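Side-chain contacts in beta-hydroxyacid dehydrogenase, 3-hydroxyisobutyrate dehydrogenase (PDB 6GRL), which probably acts as an NADP-dependent imine reductase, an oxidoreductase of the HIBADH-related family linked to S-selective imine reduction and reductive amination: residues E121-A124 / R125-A129; G154-S157 / A158-H162. All coordinates share one frame; numbering follows the deposited sequence. Where two conformers were deposited one is given.

Interaction 1 of 2, residues E121-A124 / R125-A129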
loop_
_atom_site.group_PDB
_atom_site.type_symbol
_atom_site.label_atom_id
_atom_site.label_comp_id
_atom_site.label_asym_id
_atom_site.label_seq_id
_atom_site.Cartn_x
_atom_site.Cartn_y
_atom_site.Cartn_z
ATOM N N GLU A 121 -2.019 -5.160 -17.067
ATOM C CA GLU A 121 -2.049 -4.067 -18.034
ATOM C C GLU A 121 -1.867 -4.580 -19.455
ATOM O O GLU A 121 -2.567 -4.141 -20.375
ATOM C CB GLU A 121 -0.967 -3.042 -17.702
ATOM C CG GLU A 121 -1.191 -1.692 -18.359
ATOM C CD GLU A 121 0.046 -0.816 -18.339
ATOM O OE1 GLU A 121 1.170 -1.357 -18.426
ATOM O OE2 GLU A 121 -0.110 0.417 -18.222
ATOM N N ARG A 122 -0.923 -5.503 -19.653
ATOM C CA ARG A 122 -0.721 -6.076 -20.979
ATOM C C ARG A 122 -1.944 -6.867 -21.420
ATOM O O ARG A 122 -2.355 -6.793 -22.583
ATOM C CB ARG A 122 0.527 -6.959 -20.986
ATOM C CG ARG A 122 1.838 -6.190 -20.885
ATOM C CD ARG A 122 3.035 -7.097 -21.134
ATOM N NE ARG A 122 3.137 -8.158 -20.135
ATOM C CZ ARG A 122 3.806 -8.048 -18.990
ATOM N NH1 ARG A 122 4.437 -6.920 -18.691
ATOM N NH2 ARG A 122 3.845 -9.068 -18.144
ATOM N N TRP A 123 -2.543 -7.623 -20.496
ATOM C CA TRP A 123 -3.757 -8.373 -20.805
ATOM C C TRP A 123 -4.874 -7.448 -21.270
ATOM O O TRP A 123 -5.572 -7.743 -22.248
ATOM C CB TRP A 123 -4.189 -9.166 -19.570
ATOM C CG TRP A 123 -5.360 -10.084 -19.773
ATOM C CD1 TRP A 123 -5.316 -11.405 -20.114
ATOM C CD2 TRP A 123 -6.747 -9.756 -19.618
ATOM N NE1 TRP A 123 -6.589 -11.918 -20.190
ATOM C CE2 TRP A 123 -7.484 -10.926 -19.890
ATOM C CE3 TRP A 123 -7.436 -8.588 -19.281
ATOM C CZ2 TRP A 123 -8.877 -10.961 -19.837
ATOM C CZ3 TRP A 123 -8.819 -8.625 -19.227
ATOM C CH2 TRP A 123 -9.523 -9.803 -19.504
ATOM N N ALA A 124 -5.051 -6.318 -20.586
ATOM C CA ALA A 124 -6.086 -5.370 -20.977
ATOM C C ALA A 124 -5.752 -4.700 -22.305
ATOM O O ALA A 124 -6.638 -4.497 -23.142
ATOM C CB ALA A 124 -6.276 -4.323 -19.879
ATOM N N ARG A 125 -4.480 -4.349 -22.514
ATOM C CA ARG A 125 -4.098 -3.655 -23.742
ATOM C C ARG A 125 -4.313 -4.536 -24.967
ATOM O O ARG A 125 -4.784 -4.059 -26.007
ATOM C CB ARG A 125 -2.642 -3.198 -23.658
ATOM C CG ARG A 125 -2.131 -2.526 -24.925
ATOM C CD ARG A 125 -0.670 -2.112 -24.795
ATOM N NE ARG A 125 -0.251 -1.987 -23.403
ATOM C CZ ARG A 125 0.748 -2.675 -22.858
ATOM N NH1 ARG A 125 1.435 -3.541 -23.591
ATOM N NH2 ARG A 125 1.061 -2.497 -21.582
ATOM N N GLU A 126 -3.976 -5.825 -24.866
ATOM C CA GLU A 126 -4.229 -6.753 -25.963
ATOM C C GLU A 126 -5.702 -6.806 -26.341
ATOM O O GLU A 126 -6.029 -7.185 -27.472
ATOM C CB GLU A 126 -3.744 -8.157 -25.596
ATOM C CG GLU A 126 -2.250 -8.255 -25.347
ATOM C CD GLU A 126 -1.896 -9.336 -24.343
ATOM O OE1 GLU A 126 -2.783 -10.149 -24.003
ATOM O OE2 GLU A 126 -0.732 -9.365 -23.886
ATOM N N ARG A 127 -6.592 -6.436 -25.422
ATOM C CA ARG A 127 -8.028 -6.453 -25.653
ATOM C C ARG A 127 -8.596 -5.064 -25.908
ATOM O O ARG A 127 -9.818 -4.915 -26.024
ATOM C CB ARG A 127 -8.731 -7.116 -24.468
ATOM C CG ARG A 127 -8.513 -8.620 -24.445
ATOM C CD ARG A 127 -8.612 -9.223 -23.052
ATOM N NE ARG A 127 -8.397 -10.665 -23.114
ATOM C CZ ARG A 127 -7.204 -11.242 -23.236
ATOM N NH1 ARG A 127 -6.104 -10.500 -23.292
ATOM N NH2 ARG A 127 -7.109 -12.563 -23.298
ATOM N N GLY A 128 -7.742 -4.048 -26.003
ATOM C CA GLY A 128 -8.203 -2.712 -26.322
ATOM C C GLY A 128 -8.753 -1.931 -25.154
ATOM O O GLY A 128 -9.462 -0.943 -25.364
ATOM N N ALA A 129 -8.451 -2.342 -23.928
ATOM C CA ALA A 129 -8.928 -1.663 -22.735
ATOM C C ALA A 129 -7.780 -0.927 -22.057
ATOM O O ALA A 129 -6.628 -1.369 -22.093
ATOM C CB ALA A 129 -9.559 -2.652 -21.749
HETATM O O HOH W 1 -4.126 -1.549 -20.789
#
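Arg127 folds back along the helix end and lays its side chain on the indole of Trp123, four residues earlier. Its CB lies 3.6 Å from Ala124 O, and CG passes near Trp123 O. With the chain extended from CG to NE (chi3 180°), CD arrives over the six-membered ring, 3.6 Å from its centroid, in a CH-pi contact. NE spans CZ2 and CE2 of the indole, and CZ stands over the five-membered ring, 3.5 Å from its centroid, a cation-pi contact with guanidinium and indole planes only 12° apart. NH1 bonds Trp123 O at 3.0 Å and, weakly, Glu126 OE1, a salt bridge whose oxygen lies at the guanidinium edge; these, with the stack, would limit the group's rotation. The turn beneath is a Schellman motif ending helix 114-126 before strand 130-137 of the Rossmann-type domain: Gly128, with positive phi, is its C-prime residue. Ala129 N reaches Ala124 O at 2.9 Å, Gly128 N reaches Arg125 O, and Arg127 N meets Ala124 O from the opposite carbonyl face to Ala129 N. One turn back, Glu121 OE1 forms a long salt bridge with Arg125 NH2 (3.4 Å), and a water donates to both Glu121 O and Ala129 O.

Interaction 2 of 2, residues G154-S157 / A158-H162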
loop_
_atom_site.group_PDB
_atom_site.type_symbol
_atom_site.label_atom_id
_atom_site.label_comp_id
_atom_site.label_asym_id
_atom_site.label_seq_id
_atom_site.Cartn_x
_atom_site.Cartn_y
_atom_site.Cartn_z
ATOM N N GLY A 154 -0.463 3.433 -13.714
ATOM C CA GLY A 154 -0.891 3.087 -15.050
ATOM C C GLY A 154 -0.895 4.316 -15.930
ATOM O O GLY A 154 -0.244 5.321 -15.625
ATOM N N SER A 155 -1.649 4.232 -17.024
ATOM C CA SER A 155 -1.701 5.328 -17.984
ATOM C C SER A 155 -2.165 6.614 -17.313
ATOM O O SER A 155 -3.199 6.641 -16.639
ATOM C CB SER A 155 -2.632 4.971 -19.142
ATOM O OG SER A 155 -3.027 6.135 -19.849
ATOM N N ARG A 156 -1.391 7.685 -17.504
ATOM C CA ARG A 156 -1.730 8.968 -16.899
ATOM C C ARG A 156 -3.011 9.541 -17.492
ATOM O O ARG A 156 -3.800 10.174 -16.781
ATOM C CB ARG A 156 -0.574 9.952 -17.071
ATOM C CG ARG A 156 -0.566 11.084 -16.058
ATOM C CD ARG A 156 0.602 12.027 -16.291
ATOM N NE ARG A 156 1.626 11.892 -15.260
ATOM C CZ ARG A 156 2.751 11.202 -15.411
ATOM N NH1 ARG A 156 3.627 11.131 -14.417
ATOM N NH2 ARG A 156 3.003 10.581 -16.556
ATOM N N SER A 157 -3.232 9.335 -18.792
ATOM C CA SER A 157 -4.443 9.850 -19.424
ATOM C C SER A 157 -5.689 9.188 -18.850
ATOM O O SER A 157 -6.718 9.847 -18.656
ATOM C CB SER A 157 -4.374 9.643 -20.938
ATOM O OG SER A 157 -4.392 8.265 -21.267
ATOM N N ALA A 158 -5.616 7.885 -18.567
ATOM C CA ALA A 158 -6.759 7.193 -17.980
ATOM C C ALA A 158 -7.013 7.659 -16.552
ATOM O O ALA A 158 -8.169 7.766 -16.124
ATOM C CB ALA A 158 -6.538 5.682 -18.022
ATOM N N PHE A 159 -5.949 7.938 -15.798
ATOM C CA PHE A 159 -6.125 8.431 -14.437
ATOM C C PHE A 159 -6.733 9.828 -14.436
ATOM O O PHE A 159 -7.661 10.111 -13.670
ATOM C CB PHE A 159 -4.788 8.431 -13.695
ATOM C CG PHE A 159 -4.862 9.041 -12.327
ATOM C CD1 PHE A 159 -5.291 8.292 -11.247
ATOM C CD2 PHE A 159 -4.518 10.369 -12.125
ATOM C CE1 PHE A 159 -5.366 8.851 -9.987
ATOM C CE2 PHE A 159 -4.596 10.935 -10.869
ATOM C CZ PHE A 159 -5.018 10.174 -9.798
ATOM N N ASP A 160 -6.218 10.718 -15.288
ATOM C CA ASP A 160 -6.704 12.094 -15.307
ATOM C C ASP A 160 -8.174 12.158 -15.700
ATOM O O ASP A 160 -8.943 12.940 -15.129
ATOM C CB ASP A 160 -5.859 12.937 -16.264
ATOM C CG ASP A 160 -4.433 13.117 -15.781
ATOM O OD1 ASP A 160 -4.201 13.040 -14.557
ATOM O OD2 ASP A 160 -3.543 13.341 -16.629
ATOM N N ALA A 161 -8.585 11.338 -16.669
ATOM C CA ALA A 161 -9.962 11.375 -17.146
ATOM C C ALA A 161 -10.953 10.818 -16.133
ATOM O O ALA A 161 -12.130 11.194 -16.169
ATOM C CB ALA A 161 -10.081 10.605 -18.462
ATOM N N HIS A 162 -10.513 9.939 -15.233
ATOM C CA HIS A 162 -11.413 9.274 -14.299
ATOM C C HIS A 162 -11.087 9.574 -12.841
ATOM O O HIS A 162 -11.666 8.942 -11.949
ATOM C CB HIS A 162 -11.394 7.762 -14.537
ATOM C CG HIS A 162 -11.773 7.369 -15.931
ATOM N ND1 HIS A 162 -13.077 7.385 -16.380
ATOM C CD2 HIS A 162 -11.021 6.958 -16.978
ATOM C CE1 HIS A 162 -13.110 6.996 -17.641
ATOM N NE2 HIS A 162 -11.876 6.731 -18.028
#
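Ser155 OG accepts a weak, 3.4 Å hydrogen bond from Ala158 N, and with it Ser155 serves as N-cap of helix 156-166. This helix is the crossover of a beta-alpha-beta unit in the Rossmann-type domain, running from strand 149-154 to strand 171-174. Ser155 also has a second conformer, so the bonds of its hydroxyl hold for this one. The capping bond is long but nearly straight, at 163° about the hydrogen. OG can face the N-H because it stands anti to its own backbone N (chi1 162°), beside the carbonyl carbon and forward toward Ala158; CB of Ser155 meanwhile packs 4.1 Å from Ala158 CB. Ser157, in the first turn, donates its hydroxyl to Ser155 OG at 2.9 Å, so the cap oxygen has two partners. Ser157 OG also comes close to Ala158 N, but at an angle too poor for a bond. The regular helix bonds begin here, with Phe159 N reaching Ser155 O, Asp160 N reaching Arg156 O and Ala161 N reaching Ser157 O.

On the buried flank, the ring of Phe159 extends to Tyr174, and its side chain also touches Val172 and Leu132, joining the helix to the sheet. Before Ser155, Gly154 is hydrogen-bonded through its backbone to Gly176. Along the outer flank Arg156 and Asp160 run side by side and point the same way. The guanidinium forms a salt bridge through NH2 with Glu177, while its NE stays 5.5 Å from Asp160 OD2. The pair instead meets through the aliphatic stem, Arg156 CG to Asp160 OD2 at 3.8 Å, and the same OD2 lies 3.2 Å from Arg156 O, two acceptors side by side without a bond.

Both interactions lie at helix ends in the Rossmann-type domain, with centres about 15 Å apart. Interaction 1 finishes helix 114-126, whereas interaction 2 starts helix 156-166; both helices pack on strand 130-137, through Glu121 and Ala124 on Tyr131 in the first and Ala158 on Glu130 in the second, and the first also covers Leu106 of strand 105-108. Ala124 and Ala129 are buried in interaction 1, Ala158 and Phe159 in interaction 2; the arginines are exposed. Chemistry follows position: the C-terminal end carries cation-pi stacking, salt bridges and a Schellman turn, while the N-terminal end has a weak serine cap. They touch loosely where Glu121 OE2 packs 4.2 Å from Gly154 CA.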